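Local coordinates for protein Phi class glutathione transferase GSTF1 (Populus tremula x Populus tremuloides, PDB 4RI6) that probably conjugates glutathione to electrophilic substrates such as organic halides, as a Phi class glutathione transferase involved in detoxification, at residues P4-P10 with P29-I35; R18-T22 with F164-S168. All blocks are in the same frame, centred on the assembly; numbering follows the deposited sequence.

Contact 1 of 2, residues P4-P10 with P29-I35. Unlike the reference sequence in segment 29-35: Ile33 (reference Val).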
ATOM      1  N   PRO A   4      21.420 -16.106  -8.140  1.00 40.45           N
ATOM      2  CA  PRO A   4      20.254 -15.324  -8.565  1.00 37.12           C
ATOM      3  C   PRO A   4      19.078 -15.486  -7.606  1.00 33.08           C
ATOM      4  O   PRO A   4      18.872 -16.560  -7.046  1.00 33.87           O
ATOM      5  CB  PRO A   4      19.912 -15.908  -9.938  1.00 37.14           C
ATOM      6  CG  PRO A   4      21.171 -16.559 -10.407  1.00 37.86           C
ATOM      7  CD  PRO A   4      21.824 -17.081  -9.169  1.00 39.26           C
ATOM      8  N   VAL A   5      18.314 -14.422  -7.416  1.00 30.05           N
ATOM      9  CA  VAL A   5      17.102 -14.530  -6.638  1.00 28.83           C
ATOM     10  C   VAL A   5      16.080 -15.259  -7.480  1.00 27.52           C
ATOM     11  O   VAL A   5      16.228 -15.354  -8.682  1.00 28.50           O
ATOM     12  CB  VAL A   5      16.555 -13.170  -6.209  1.00 29.27           C
ATOM     13  CG1 VAL A   5      17.647 -12.370  -5.500  1.00 30.64           C
ATOM     14  CG2 VAL A   5      15.963 -12.399  -7.395  1.00 29.51           C
ATOM     15  N   THR A   6      15.058 -15.789  -6.819  1.00 27.01           N
ATOM     16  CA  THR A   6      13.996 -16.546  -7.462  1.00 26.23           C
ATOM     17  C   THR A   6      12.687 -15.762  -7.396  1.00 26.67           C
ATOM     18  O   THR A   6      12.273 -15.343  -6.322  1.00 26.33           O
ATOM     19  CB  THR A   6      13.819 -17.899  -6.769  1.00 27.57           C
ATOM     20  OG1 THR A   6      15.054 -18.634  -6.821  1.00 29.32           O
ATOM     21  CG2 THR A   6      12.709 -18.707  -7.414  1.00 27.90           C
ATOM     22  N   ILE A   7      12.040 -15.584  -8.543  1.00 27.09           N
ATOM     23  CA  ILE A   7      10.753 -14.897  -8.629  1.00 26.80           C
ATOM     24  C   ILE A   7       9.722 -15.857  -9.196  1.00 26.26           C
ATOM     25  O   ILE A   7      10.010 -16.557 -10.162  1.00 27.59           O
ATOM     26  CB  ILE A   7      10.829 -13.643  -9.532  1.00 26.95           C
ATOM     27  CG1 ILE A   7      11.999 -12.752  -9.113  1.00 27.51           C
ATOM     28  CG2 ILE A   7       9.505 -12.898  -9.536  1.00 27.07           C
ATOM     29  CD1 ILE A   7      11.886 -12.175  -7.751  1.00 26.77           C
ATOM     30  N   TYR A   8       8.525 -15.864  -8.615  1.00 25.69           N
ATOM     31  CA  TYR A   8       7.426 -16.718  -9.060  1.00 25.32           C
ATOM     32  C   TYR A   8       6.346 -15.910  -9.753  1.00 25.52           C
ATOM     33  O   TYR A   8       5.825 -14.935  -9.177  1.00 26.53           O
ATOM     34  CB  TYR A   8       6.778 -17.452  -7.876  1.00 26.44           C
ATOM     35  CG  TYR A   8       7.645 -18.486  -7.222  1.00 27.30           C
ATOM     36  CD1 TYR A   8       8.660 -18.128  -6.358  1.00 27.81           C
ATOM     37  CD2 TYR A   8       7.440 -19.831  -7.470  1.00 27.30           C
ATOM     38  CE1 TYR A   8       9.452 -19.092  -5.752  1.00 28.62           C
ATOM     39  CE2 TYR A   8       8.214 -20.797  -6.870  1.00 27.88           C
ATOM     40  CZ  TYR A   8       9.225 -20.423  -6.020  1.00 29.47           C
ATOM     41  OH  TYR A   8       9.999 -21.392  -5.423  1.00 32.92           O
ATOM     42  N   GLY A   9       5.979 -16.327 -10.958  1.00 25.90           N
ATOM     43  CA  GLY A   9       4.829 -15.759 -11.642  1.00 25.15           C
ATOM     44  C   GLY A   9       5.099 -15.394 -13.094  1.00 24.09           C
ATOM     45  O   GLY A   9       6.248 -15.345 -13.518  1.00 25.19           O
ATOM     46  N   PRO A  10       4.035 -15.102 -13.860  1.00 23.40           N
ATOM     47  CA  PRO A  10       4.167 -14.756 -15.285  1.00 23.67           C
ATOM     48  C   PRO A  10       4.418 -13.274 -15.523  1.00 22.71           C
ATOM     49  O   PRO A  10       3.867 -12.441 -14.827  1.00 21.79           O
ATOM     50  CB  PRO A  10       2.816 -15.151 -15.855  1.00 24.36           C
ATOM     51  CG  PRO A  10       1.864 -14.863 -14.728  1.00 23.73           C
ATOM     52  CD  PRO A  10       2.625 -15.134 -13.439  1.00 24.10           C
ATOM     53  N   PRO A  29      20.538 -10.150 -10.863  1.00 31.56           N
ATOM     54  CA  PRO A  29      20.161 -11.314 -11.661  1.00 31.48           C
ATOM     55  C   PRO A  29      19.078 -12.115 -10.977  1.00 30.39           C
ATOM     56  O   PRO A  29      19.031 -12.139  -9.750  1.00 30.46           O
ATOM     57  CB  PRO A  29      21.460 -12.119 -11.756  1.00 32.64           C
ATOM     58  CG  PRO A  29      22.565 -11.137 -11.419  1.00 33.35           C
ATOM     59  CD  PRO A  29      21.936 -10.218 -10.410  1.00 32.26           C
ATOM     60  N   PHE A  30      18.216 -12.751 -11.759  1.00 29.04           N
ATOM     61  CA  PHE A  30      17.096 -13.472 -11.195  1.00 28.57           C
ATOM     62  C   PHE A  30      16.754 -14.669 -12.066  1.00 29.29           C
ATOM     63  O   PHE A  30      17.151 -14.749 -13.229  1.00 30.10           O
ATOM     64  CB  PHE A  30      15.866 -12.555 -11.034  1.00 27.07           C
ATOM     65  CG  PHE A  30      15.349 -12.009 -12.334  1.00 27.01           C
ATOM     66  CD1 PHE A  30      14.434 -12.728 -13.084  1.00 27.60           C
ATOM     67  CD2 PHE A  30      15.781 -10.785 -12.798  1.00 26.77           C
ATOM     68  CE1 PHE A  30      13.964 -12.239 -14.289  1.00 28.66           C
ATOM     69  CE2 PHE A  30      15.315 -10.286 -13.990  1.00 27.38           C
ATOM     70  CZ  PHE A  30      14.405 -11.016 -14.739  1.00 28.27           C
ATOM     71  N   HIS A  31      16.041 -15.609 -11.462  1.00 30.12           N
ATOM     72  CA  HIS A  31      15.465 -16.749 -12.147  1.00 32.21           C
ATOM     73  C   HIS A  31      13.962 -16.676 -11.968  1.00 31.23           C
ATOM     74  O   HIS A  31      13.475 -16.560 -10.853  1.00 32.24           O
ATOM     75  CB  HIS A  31      16.030 -18.060 -11.587  1.00 35.38           C
ATOM     76  CG  HIS A  31      15.366 -19.289 -12.125  1.00 40.23           C
ATOM     77  ND1 HIS A  31      15.393 -19.625 -13.463  1.00 42.63           N
ATOM     78  CD2 HIS A  31      14.681 -20.279 -11.503  1.00 42.11           C
ATOM     79  CE1 HIS A  31      14.738 -20.758 -13.644  1.00 43.17           C
ATOM     80  NE2 HIS A  31      14.299 -21.178 -12.470  1.00 43.11           N
ATOM     81  N   LEU A  32      13.233 -16.733 -13.070  1.00 30.61           N
ATOM     82  CA  LEU A  32      11.787 -16.574 -13.058  1.00 30.19           C
ATOM     83  C   LEU A  32      11.089 -17.906 -13.247  1.00 30.07           C
ATOM     84  O   LEU A  32      11.274 -18.585 -14.283  1.00 31.68           O
ATOM     85  CB  LEU A  32      11.351 -15.597 -14.156  1.00 29.37           C
ATOM     86  CG  LEU A  32       9.873 -15.187 -14.195  1.00 29.43           C
ATOM     87  CD1 LEU A  32       9.429 -14.399 -12.958  1.00 28.67           C
ATOM     88  CD2 LEU A  32       9.603 -14.398 -15.474  1.00 30.32           C
ATOM     89  N   ILE A  33      10.300 -18.273 -12.238  1.00 30.13           N
ATOM     90  CA  ILE A  33       9.556 -19.526 -12.230  1.00 30.24           C
ATOM     91  C   ILE A  33       8.123 -19.293 -12.674  1.00 29.99           C
ATOM     92  O   ILE A  33       7.373 -18.552 -12.029  1.00 28.68           O
ATOM     93  CB  ILE A  33       9.576 -20.188 -10.825  1.00 32.05           C
ATOM     94  CG1 ILE A  33      10.974 -20.727 -10.521  1.00 32.82           C
ATOM     95  CG2 ILE A  33       8.581 -21.352 -10.742  1.00 32.71           C
ATOM     96  CD1 ILE A  33      11.141 -21.206  -9.091  1.00 33.15           C
ATOM     97  N   PRO A  34       7.710 -19.951 -13.771  1.00 31.63           N
ATOM     98  CA  PRO A  34       6.376 -19.687 -14.317  1.00 32.97           C
ATOM     99  C   PRO A  34       5.245 -20.193 -13.431  1.00 33.97           C
ATOM    100  O   PRO A  34       5.349 -21.256 -12.813  1.00 35.24           O
ATOM    101  CB  PRO A  34       6.393 -20.441 -15.652  1.00 32.66           C
ATOM    102  CG  PRO A  34       7.304 -21.585 -15.390  1.00 33.16           C
ATOM    103  CD  PRO A  34       8.386 -21.046 -14.495  1.00 32.75           C
ATOM    104  N   ILE A  35       4.185 -19.391 -13.361  1.00 32.00           N
ATOM    105  CA  ILE A  35       2.915 -19.771 -12.739  1.00 30.56           C
ATOM    106  C   ILE A  35       1.764 -19.388 -13.681  1.00 30.65           C
ATOM    107  O   ILE A  35       1.570 -18.192 -13.937  1.00 30.31           O
ATOM    108  CB  ILE A  35       2.703 -19.049 -11.374  1.00 29.93           C
ATOM    109  CG1 ILE A  35       3.875 -19.281 -10.407  1.00 30.49           C
ATOM    110  CG2 ILE A  35       1.390 -19.462 -10.762  1.00 28.75           C
ATOM    111  CD1 ILE A  35       3.945 -20.670  -9.801  1.00 30.37           C
TER
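Pro4 lays its CB against the CA of Phe30. The next residue, Val5, begins the pairing with a weak bond from its N to the O of Pro29. Val5 O then accepts from His31 N at 2.8 Å, and Val5 CG2 packs on Phe30 CB at 3.6 Å. Thr6 turns to the other face, beside His31. Its CG2 lies anti to the backbone N, which sets it tightly against Ile33 CD1, 3.4 Å away. Ile7 N donates to His31 O, and Ile7 O accepts from Ile33 N at 2.7 Å, almost straight (177°). This is the parallel strand pair of a right-handed beta-alpha-beta unit, strand 5-8, helix 14-25 and strand 30-33, at the start of the thioredoxin-like domain. Ile7 CG2 also meets Leu32 CD1. Tyr8 runs side by side with Ile33, whose CD1 sits over one ring face in a CH-pi contact, 4.1 Å from the centroid. Ile35 CD1 reaches the edge of the same ring. Gly9 N closes the ladder on Ile33 O at 2.8 Å; its backbone angles (phi 133°, psi 168°) call for glycine. Pro10 CD ends against Ile35 O at 3.3 Å.

Contact 2 of 2, residues R18-T22 with F164-S168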
ATOM      1  N   ARG A  18       6.104  -5.327 -11.892  1.00 18.33           N
ATOM      2  CA  ARG A  18       6.655  -4.367 -10.951  1.00 18.20           C
ATOM      3  C   ARG A  18       7.963  -4.891 -10.374  1.00 17.98           C
ATOM      4  O   ARG A  18       8.958  -4.176 -10.305  1.00 18.87           O
ATOM      5  CB  ARG A  18       5.645  -4.078  -9.839  1.00 17.64           C
ATOM      6  CG  ARG A  18       6.146  -3.116  -8.783  1.00 18.45           C
ATOM      7  CD  ARG A  18       5.101  -2.835  -7.687  1.00 19.23           C
ATOM      8  NE  ARG A  18       3.998  -2.120  -8.296  1.00 19.80           N
ATOM      9  CZ  ARG A  18       2.829  -2.636  -8.638  1.00 20.63           C
ATOM     10  NH1 ARG A  18       2.523  -3.904  -8.377  1.00 19.09           N
ATOM     11  NH2 ARG A  18       1.957  -1.861  -9.251  1.00 21.85           N
ATOM     12  N   VAL A  19       7.975  -6.155  -9.981  1.00 18.01           N
ATOM     13  CA  VAL A  19       9.186  -6.718  -9.411  1.00 17.18           C
ATOM     14  C   VAL A  19      10.294  -6.857 -10.464  1.00 18.51           C
ATOM     15  O   VAL A  19      11.460  -6.549 -10.194  1.00 19.13           O
ATOM     16  CB  VAL A  19       8.888  -8.081  -8.742  1.00 18.05           C
ATOM     17  CG1 VAL A  19      10.162  -8.787  -8.331  1.00 18.51           C
ATOM     18  CG2 VAL A  19       8.000  -7.882  -7.538  1.00 18.18           C
ATOM     19  N   LEU A  20       9.934  -7.318 -11.660  1.00 19.49           N
ATOM     20  CA  LEU A  20      10.917  -7.511 -12.715  1.00 19.69           C
ATOM     21  C   LEU A  20      11.592  -6.211 -13.085  1.00 20.18           C
ATOM     22  O   LEU A  20      12.808  -6.164 -13.268  1.00 21.12           O
ATOM     23  CB  LEU A  20      10.274  -8.129 -13.961  1.00 20.17           C
ATOM     24  CG  LEU A  20       9.749  -9.553 -13.814  1.00 22.59           C
ATOM     25  CD1 LEU A  20       9.130 -10.026 -15.111  1.00 22.16           C
ATOM     26  CD2 LEU A  20      10.872 -10.499 -13.428  1.00 24.03           C
ATOM     27  N   ALA A  21      10.807  -5.148 -13.210  1.00 20.91           N
ATOM     28  CA  ALA A  21      11.366  -3.864 -13.571  1.00 21.00           C
ATOM     29  C   ALA A  21      12.347  -3.405 -12.498  1.00 20.68           C
ATOM     30  O   ALA A  21      13.398  -2.835 -12.815  1.00 22.06           O
ATOM     31  CB  ALA A  21      10.263  -2.841 -13.770  1.00 20.69           C
ATOM     32  N   THR A  22      12.007  -3.655 -11.234  1.00 19.31           N
ATOM     33  CA  THR A  22      12.882  -3.292 -10.130  1.00 19.56           C
ATOM     34  C   THR A  22      14.187  -4.075 -10.150  1.00 21.51           C
ATOM     35  O   THR A  22      15.259  -3.493 -10.008  1.00 22.86           O
ATOM     36  CB  THR A  22      12.156  -3.496  -8.788  1.00 18.65           C
ATOM     37  OG1 THR A  22      10.982  -2.674  -8.784  1.00 18.27           O
ATOM     38  CG2 THR A  22      13.056  -3.137  -7.602  1.00 19.82           C
ATOM     39  N   PHE A 164      11.132   4.645  -7.623  1.00 18.09           N
ATOM     40  CA  PHE A 164      10.202   3.544  -7.507  1.00 17.61           C
ATOM     41  C   PHE A 164       8.748   4.015  -7.565  1.00 17.39           C
ATOM     42  O   PHE A 164       7.863   3.273  -7.997  1.00 18.20           O
ATOM     43  CB  PHE A 164      10.448   2.752  -6.208  1.00 18.83           C
ATOM     44  CG  PHE A 164       9.613   1.526  -6.128  1.00 19.16           C
ATOM     45  CD1 PHE A 164       9.891   0.451  -6.947  1.00 19.71           C
ATOM     46  CD2 PHE A 164       8.491   1.468  -5.320  1.00 19.50           C
ATOM     47  CE1 PHE A 164       9.107  -0.651  -6.947  1.00 19.54           C
ATOM     48  CE2 PHE A 164       7.704   0.344  -5.310  1.00 19.77           C
ATOM     49  CZ  PHE A 164       8.019  -0.717  -6.122  1.00 19.99           C
ATOM     50  N   ALA A 165       8.481   5.244  -7.133  1.00 16.36           N
ATOM     51  CA  ALA A 165       7.119   5.760  -7.227  1.00 17.23           C
ATOM     52  C   ALA A 165       6.646   5.749  -8.668  1.00 17.22           C
ATOM     53  O   ALA A 165       5.531   5.321  -8.952  1.00 18.80           O
ATOM     54  CB  ALA A 165       7.020   7.141  -6.651  1.00 17.18           C
ATOM     55  N   ASP A 166       7.484   6.220  -9.586  1.00 16.62           N
ATOM     56  CA  ASP A 166       7.114   6.200 -11.005  1.00 17.01           C
ATOM     57  C   ASP A 166       7.023   4.769 -11.518  1.00 16.49           C
ATOM     58  O   ASP A 166       6.057   4.395 -12.193  1.00 16.42           O
ATOM     59  CB  ASP A 166       8.113   6.996 -11.828  1.00 17.44           C
ATOM     60  CG  ASP A 166       8.357   8.364 -11.249  1.00 18.11           C
ATOM     61  OD1 ASP A 166       7.471   9.240 -11.371  1.00 18.35           O
ATOM     62  OD2 ASP A 166       9.444   8.558 -10.679  1.00 18.58           O
ATOM     63  N   LEU A 167       8.024   3.966 -11.162  1.00 16.70           N
ATOM     64  CA  LEU A 167       8.099   2.579 -11.597  1.00 16.93           C
ATOM     65  C   LEU A 167       6.820   1.841 -11.251  1.00 16.72           C
ATOM     66  O   LEU A 167       6.271   1.117 -12.080  1.00 16.39           O
ATOM     67  CB  LEU A 167       9.324   1.892 -10.982  1.00 16.93           C
ATOM     68  CG  LEU A 167       9.662   0.481 -11.451  1.00 18.28           C
ATOM     69  CD1 LEU A 167      11.125   0.176 -11.156  1.00 18.15           C
ATOM     70  CD2 LEU A 167       8.750  -0.573 -10.799  1.00 19.23           C
ATOM     71  N   SER A 168       6.301   2.089 -10.056  1.00 16.58           N
ATOM     72  CA  SER A 168       5.172   1.325  -9.582  1.00 16.76           C
ATOM     73  C   SER A 168       3.889   1.588 -10.393  1.00 16.52           C
ATOM     74  O   SER A 168       2.970   0.746 -10.370  1.00 17.00           O
ATOM     75  CB  SER A 168       4.962   1.628  -8.082  1.00 16.70           C
ATOM     76  OG  SER A 168       4.212   0.625  -7.442  1.00 16.77           O
TER
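Arg18 grips Ser168 side-on with two nitrogens. NE donates to Ser168 OG at 2.9 Å, a clearly bent bond whose acceptor is tilted from the guanidinium plane. NH2 donates to Ser168 O at 3.0 Å, a straighter bond (161°) lying near that plane and in the carbonyl plane of the serine. The arginine chain is extended through its first two torsions and then bends at chi3 (-66°), which brings the guanidinium round to the serine. Ser168 OG is also hydrogen-bonded to Asp106, and Arg18 NH1 to Ser69, a glutathione-binding residue. Three nitrogens of Arg18 are thus engaged, close to the bound glutathione.

Away from the guanidinium, carbon atoms do most of the touching. Phe164 CZ touches Arg18 CD at 3.9 Å, the two side chains crossing at about a right angle. Thr22 OG1 lies at the edge of the Phe164 ring, in its plane, 3.3 Å from CE1. Thr22 OG1 also donates to Arg18 O at 2.9 Å. It stands beside its own backbone N, opposite the carbonyl carbon, which lets it turn back to that oxygen. Arg18 O also accepts from Thr22 N, and the two donors come from opposite faces of the carbonyl plane. The CB of Leu167 points toward helix 14-25. Leu167 CD2 is 3.6 Å from Arg18 O and 4.0 Å from Ala21 CB.

The short helix segments run at 139° to each other, with their axes 10.3 Å apart. They join the N-terminal and C-terminal domains of the GST fold. Helix 69-79 borders the contact through Cys73, helix 93-122 meets Phe164 through Val103, and helix 203-214 packs on Ala21.

Overall arrangement
Contacts 1 and 2 lie about 16 Å apart, centre to centre, and meet in one beta-alpha-beta unit, contact 1 through its strands and contact 2 through its helix. Along the chain they interleave: strand 5-8, helix 14-25, strand 30-33, then helix 164-179 far downstream. Contact 1 pairs the two strands at one side of the four-stranded sheet. Contact 2 ties the helix between them to the C-terminal domain. The two contacts touch directly: Ile7 packs on Val19, while Phe30 and Leu32 meet Leu20. Val19 and Leu20 of helix 14-25 face the strands, while Arg18, Ala21 and Thr22 meet helix 164-179. Both contacts have residues near the glutathione site: Ile35 lies by Gln42, and Arg18 by Ser69.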